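Long-range contact in phosphoacetylglucosamine mutase (Aspergillus lentulus, PDB 5O9X), which interconverts the 6-phosphate and 1-phosphate of N-acetylglucosamine, probably by way of a bisphosphorylated sugar intermediate: residues 32-43 / 67-78. The protein carries 1 engineered substitution. Sequence-based numbering, arbitrary orientation.
Unlike the reference sequence in segment 32-43: Lys35 (reference Arg). Engineered in segment 67-78: Ala69 (natural residue Ser). With G16 (1,6-di-O-phosphono-alpha-D-glucopyranose), chain B.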
loop_
_atom_site.group_PDB
_atom_site.type_symbol
_atom_site.label_atom_id
_atom_site.label_comp_id
_atom_site.label_asym_id
_atom_site.label_seq_id
_atom_site.Cartn_x
_atom_site.Cartn_y
_atom_site.Cartn_z
ATOM N N PHE A 32 9.605 -3.674 -9.658
ATOM C CA PHE A 32 9.425 -4.047 -11.034
ATOM C C PHE A 32 8.031 -4.668 -11.212
ATOM O O PHE A 32 7.608 -5.484 -10.379
ATOM C CB PHE A 32 10.476 -5.074 -11.441
ATOM C CG PHE A 32 11.902 -4.564 -11.284
ATOM C CD1 PHE A 32 12.427 -3.616 -12.180
ATOM C CD2 PHE A 32 12.690 -5.020 -10.224
ATOM C CE1 PHE A 32 13.722 -3.125 -11.991
ATOM C CE2 PHE A 32 14.006 -4.546 -10.045
ATOM C CZ PHE A 32 14.518 -3.611 -10.953
ATOM N N ARG A 33 7.351 -4.261 -12.271
ATOM C CA ARG A 33 6.013 -4.728 -12.540
ATOM C C ARG A 33 5.732 -4.643 -14.035
ATOM O O ARG A 33 5.961 -3.604 -14.652
ATOM C CB ARG A 33 5.037 -3.794 -11.772
ATOM C CG ARG A 33 3.674 -4.431 -11.656
ATOM C CD ARG A 33 2.839 -3.556 -10.724
ATOM N NE ARG A 33 3.212 -3.592 -9.306
ATOM C CZ ARG A 33 2.433 -2.952 -8.366
ATOM N NH1 ARG A 33 1.236 -2.405 -8.736
ATOM N NH2 ARG A 33 2.734 -2.971 -7.054
ATOM N N MET A 34 5.221 -5.706 -14.626
ATOM C CA MET A 34 5.063 -5.757 -16.061
ATOM C C MET A 34 4.311 -7.016 -16.435
ATOM O O MET A 34 4.005 -7.835 -15.540
ATOM C CB MET A 34 6.454 -5.771 -16.742
ATOM C CG MET A 34 7.253 -7.016 -16.424
ATOM S SD MET A 34 9.032 -6.769 -16.626
ATOM C CE MET A 34 9.550 -5.685 -15.292
ATOM N N LYS A 35 4.068 -7.210 -17.744
ATOM C CA LYS A 35 3.468 -8.469 -18.205
ATOM C C LYS A 35 4.355 -9.631 -17.746
ATOM O O LYS A 35 5.585 -9.575 -17.880
ATOM C CB LYS A 35 3.160 -8.490 -19.737
ATOM C CG LYS A 35 2.075 -9.482 -20.095
ATOM C CD LYS A 35 1.702 -9.386 -21.568
ATOM C CE LYS A 35 1.132 -10.707 -22.094
ATOM N NZ LYS A 35 0.339 -10.378 -23.322
ATOM N N ALA A 36 3.719 -10.684 -17.211
ATOM C CA ALA A 36 4.443 -11.737 -16.460
ATOM C C ALA A 36 5.413 -12.487 -17.361
ATOM O O ALA A 36 6.424 -12.997 -16.868
ATOM C CB ALA A 36 3.484 -12.712 -15.814
ATOM N N ASP A 37 5.132 -12.537 -18.684
ATOM C CA ASP A 37 6.095 -13.277 -19.578
ATOM C C ASP A 37 7.450 -12.560 -19.737
ATOM O O ASP A 37 8.404 -13.151 -20.264
ATOM C CB ASP A 37 5.496 -13.666 -20.944
ATOM C CG ASP A 37 4.991 -12.462 -21.744
ATOM O OD1 ASP A 37 5.185 -11.278 -21.323
ATOM O OD2 ASP A 37 4.377 -12.706 -22.810
ATOM N N LEU A 38 7.543 -11.310 -19.280
ATOM C CA LEU A 38 8.798 -10.550 -19.311
ATOM C C LEU A 38 9.669 -10.689 -18.084
ATOM O O LEU A 38 10.820 -10.188 -18.074
ATOM C CB LEU A 38 8.541 -9.068 -19.512
ATOM C CG LEU A 38 7.798 -8.688 -20.787
ATOM C CD1 LEU A 38 7.436 -7.188 -20.820
ATOM C CD2 LEU A 38 8.540 -9.174 -22.062
ATOM N N LEU A 39 9.159 -11.370 -17.052
ATOM C CA LEU A 39 9.740 -11.276 -15.729
ATOM C C LEU A 39 10.899 -12.222 -15.329
ATOM O O LEU A 39 11.595 -11.940 -14.347
ATOM C CB LEU A 39 8.628 -11.344 -14.679
ATOM C CG LEU A 39 7.986 -9.956 -14.527
ATOM C CD1 LEU A 39 6.606 -10.176 -13.898
ATOM C CD2 LEU A 39 8.879 -9.021 -13.663
ATOM N N ASN A 40 11.165 -13.326 -16.047
ATOM C CA ASN A 40 12.162 -14.267 -15.475
ATOM C C ASN A 40 13.524 -13.628 -15.055
ATOM O O ASN A 40 14.012 -13.837 -13.925
ATOM C CB ASN A 40 12.454 -15.395 -16.480
ATOM C CG ASN A 40 11.365 -16.450 -16.503
ATOM O OD1 ASN A 40 10.400 -16.445 -15.693
ATOM N ND2 ASN A 40 11.469 -17.333 -17.455
ATOM N N THR A 41 14.153 -12.877 -15.967
ATOM C CA THR A 41 15.507 -12.422 -15.687
ATOM C C THR A 41 15.479 -11.341 -14.589
ATOM O O THR A 41 16.426 -11.194 -13.810
ATOM C CB THR A 41 16.234 -11.961 -16.941
ATOM O OG1 THR A 41 15.631 -10.778 -17.496
ATOM C CG2 THR A 41 16.210 -13.067 -18.002
ATOM N N VAL A 42 14.370 -10.608 -14.536
ATOM C CA VAL A 42 14.139 -9.573 -13.533
ATOM C C VAL A 42 14.124 -10.183 -12.127
ATOM O O VAL A 42 14.811 -9.712 -11.219
ATOM C CB VAL A 42 12.804 -8.803 -13.784
ATOM C CG1 VAL A 42 12.563 -7.794 -12.687
ATOM C CG2 VAL A 42 12.889 -7.999 -15.058
ATOM N N VAL A 43 13.296 -11.199 -11.955
ATOM C CA VAL A 43 13.146 -11.881 -10.695
ATOM C C VAL A 43 14.504 -12.513 -10.286
ATOM O O VAL A 43 14.875 -12.529 -9.090
ATOM C CB VAL A 43 11.977 -12.926 -10.811
ATOM C CG1 VAL A 43 11.914 -13.823 -9.587
ATOM C CG2 VAL A 43 10.626 -12.162 -11.022
ATOM N N THR A 67 4.084 -10.100 -6.666
ATOM C CA THR A 67 2.743 -9.671 -6.875
ATOM C C THR A 67 2.837 -8.460 -7.811
ATOM O O THR A 67 3.834 -7.738 -7.832
ATOM C CB THR A 67 2.064 -9.208 -5.497
ATOM O OG1 THR A 67 0.734 -8.814 -5.782
ATOM C CG2 THR A 67 2.774 -7.974 -4.852
ATOM N N ALA A 68 1.777 -8.261 -8.569
ATOM C CA ALA A 68 1.501 -6.961 -9.207
ATOM C C ALA A 68 0.270 -6.241 -8.579
ATOM O O ALA A 68 -0.214 -5.271 -9.167
ATOM C CB ALA A 68 1.381 -7.095 -10.733
ATOM N N ALA A 69 -0.195 -6.698 -7.383
ATOM C CA ALA A 69 -1.117 -5.859 -6.494
ATOM C C ALA A 69 -2.439 -5.448 -7.191
ATOM O O ALA A 69 -3.235 -6.337 -7.486
ATOM C CB ALA A 69 -0.345 -4.641 -6.022
ATOM N N HIS A 70 -2.660 -4.152 -7.551
ATOM C CA HIS A 70 -3.912 -3.727 -8.191
ATOM C C HIS A 70 -3.960 -4.054 -9.698
ATOM O O HIS A 70 -5.053 -3.963 -10.324
ATOM C CB HIS A 70 -4.125 -2.164 -8.063
ATOM C CG HIS A 70 -3.413 -1.364 -9.097
ATOM N ND1 HIS A 70 -2.097 -0.942 -8.929
ATOM C CD2 HIS A 70 -3.800 -0.915 -10.318
ATOM C CE1 HIS A 70 -1.722 -0.257 -10.000
ATOM N NE2 HIS A 70 -2.740 -0.231 -10.853
ATOM N N ASN A 71 -2.796 -4.371 -10.288
ATOM C CA ASN A 71 -2.704 -4.619 -11.769
ATOM C C ASN A 71 -3.578 -5.783 -12.300
ATOM O O ASN A 71 -3.916 -6.734 -11.550
ATOM C CB ASN A 71 -1.260 -4.850 -12.250
ATOM C CG ASN A 71 -0.409 -3.558 -12.178
ATOM O OD1 ASN A 71 -0.507 -2.798 -11.220
ATOM N ND2 ASN A 71 0.447 -3.357 -13.182
ATOM N N PRO A 72 -3.881 -5.723 -13.610
ATOM C CA PRO A 72 -4.681 -6.834 -14.184
ATOM C C PRO A 72 -3.887 -8.163 -14.026
ATOM O O PRO A 72 -2.633 -8.162 -13.834
ATOM C CB PRO A 72 -4.821 -6.431 -15.695
ATOM C CG PRO A 72 -4.715 -4.879 -15.662
ATOM C CD PRO A 72 -3.614 -4.633 -14.631
ATOM N N ALA A 73 -4.628 -9.273 -14.062
ATOM C CA ALA A 73 -4.108 -10.643 -13.828
ATOM C C ALA A 73 -2.904 -11.021 -14.691
ATOM O O ALA A 73 -2.096 -11.837 -14.215
ATOM C CB ALA A 73 -5.248 -11.678 -14.056
ATOM N N GLU A 74 -2.762 -10.471 -15.921
ATOM C CA GLU A 74 -1.665 -10.908 -16.804
ATOM C C GLU A 74 -0.317 -10.353 -16.308
ATOM O O GLU A 74 0.756 -10.793 -16.746
ATOM C CB GLU A 74 -1.870 -10.389 -18.244
ATOM C CG GLU A 74 -1.734 -8.854 -18.337
ATOM C CD GLU A 74 -1.911 -8.296 -19.766
ATOM O OE1 GLU A 74 -1.919 -9.083 -20.741
ATOM O OE2 GLU A 74 -2.026 -7.063 -19.894
ATOM N N ASP A 75 -0.347 -9.401 -15.393
ATOM C CA ASP A 75 0.939 -8.822 -14.870
ATOM C C ASP A 75 1.447 -9.608 -13.658
ATOM O O ASP A 75 0.708 -10.352 -12.991
ATOM C CB ASP A 75 0.761 -7.368 -14.427
ATOM C CG ASP A 75 0.545 -6.398 -15.604
ATOM O OD1 ASP A 75 0.728 -6.808 -16.788
ATOM O OD2 ASP A 75 0.217 -5.209 -15.351
ATOM N N ASN A 76 2.729 -9.429 -13.336
ATOM C CA ASN A 76 3.234 -9.785 -12.040
ATOM C C ASN A 76 4.365 -8.821 -11.712
ATOM O O ASN A 76 4.585 -7.824 -12.470
ATOM C CB ASN A 76 3.644 -11.285 -11.927
ATOM C CG ASN A 76 3.365 -11.839 -10.520
ATOM O OD1 ASN A 76 3.340 -11.057 -9.561
ATOM N ND2 ASN A 76 3.094 -13.185 -10.380
ATOM N N GLY A 77 5.004 -9.005 -10.580
ATOM C CA GLY A 77 6.025 -8.057 -10.184
ATOM C C GLY A 77 6.705 -8.533 -8.955
ATOM O O GLY A 77 6.370 -9.578 -8.365
ATOM N N VAL A 78 7.682 -7.770 -8.513
ATOM C CA VAL A 78 8.484 -8.241 -7.352
ATOM C C VAL A 78 8.892 -7.044 -6.574
ATOM O O VAL A 78 9.604 -6.170 -7.139
ATOM C CB VAL A 78 9.824 -8.943 -7.738
ATOM C CG1 VAL A 78 10.233 -9.889 -6.668
ATOM C CG2 VAL A 78 9.732 -9.711 -9.003
HETATM C C1 G16 B . 1.257 0.995 -5.921
HETATM C C2 G16 B . 1.912 1.807 -4.808
HETATM C C3 G16 B . 0.974 2.981 -4.379
HETATM C C4 G16 B . 0.555 3.890 -5.520
HETATM C C5 G16 B . -0.096 3.025 -6.592
HETATM C C6 G16 B . -0.313 3.716 -7.918
HETATM O O1 G16 B . 0.050 0.412 -5.420
HETATM O O2 G16 B . 2.303 1.010 -3.648
HETATM O O3 G16 B . 1.600 3.633 -3.346
HETATM O O4 G16 B . -0.438 4.945 -5.156
HETATM O O5 G16 B . 0.780 1.954 -7.020
HETATM O O6 G16 B . 1.034 4.151 -8.410
HETATM P P G16 B . 1.140 4.832 -9.878
HETATM O O1P G16 B . 0.106 5.979 -9.966
HETATM O O2P G16 B . 0.768 3.756 -10.926
HETATM O O3P G16 B . 2.609 5.243 -10.112
HETATM P "P'" G16 B . -0.208 -1.206 -5.385
HETATM O O1X G16 B . 1.150 -1.895 -5.083
HETATM O O2X G16 B . -0.603 -1.633 -6.835
HETATM O O3X G16 B . -1.373 -1.472 -4.495
#
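Edge strand 32-35 pairs antiparallel with the start of strand 75-81 at the border of a five-stranded mixed sheet, and from this pairing Arg33 reaches over to the phosphate-binding loop 67-71. Met34 and Asn76 form a hydrogen-bonded pair, Met34 N to Asn76 O 3.1 Å and Asn76 N to Met34 O 3.0 Å; Ala36 N, donating to Glu74 O, continues the pairing past the strand end. At the non-hydrogen-bonded pair Arg33–Gly77 the CA atoms lie 4.1 Å apart, and Gly77 puts no side chain beside Phe32 O. Arg33 leaves with CG anti to its backbone N (chi1 -163°), lays CG against Ala68 CB and bends at chi3, bringing the guanidinium to the sugar 1-phosphate. There Arg33 NH2 donates to G16 O1X (2.7 Å) and Arg33 NH1 to G16 O2X (2.8 Å). Arg33 NH1 also donates to Asn71 OD1 (3.1 Å), from above the amide plane, while Asn71 ND2 is anchored on Asp75 OD2. His70 ND1 gives G16 O2X a nearly straight bond of 2.7 Å, and engineered Ala69 (natural Ser) puts CB against the same oxygen. On the other face, Val43 CG2 packs tightly on Val78 CG2. The arrangement is consistent with the phosphoserine loop of domain I in alpha-D-phosphohexomutases, here bound to the 1-phosphate of the bisphosphate.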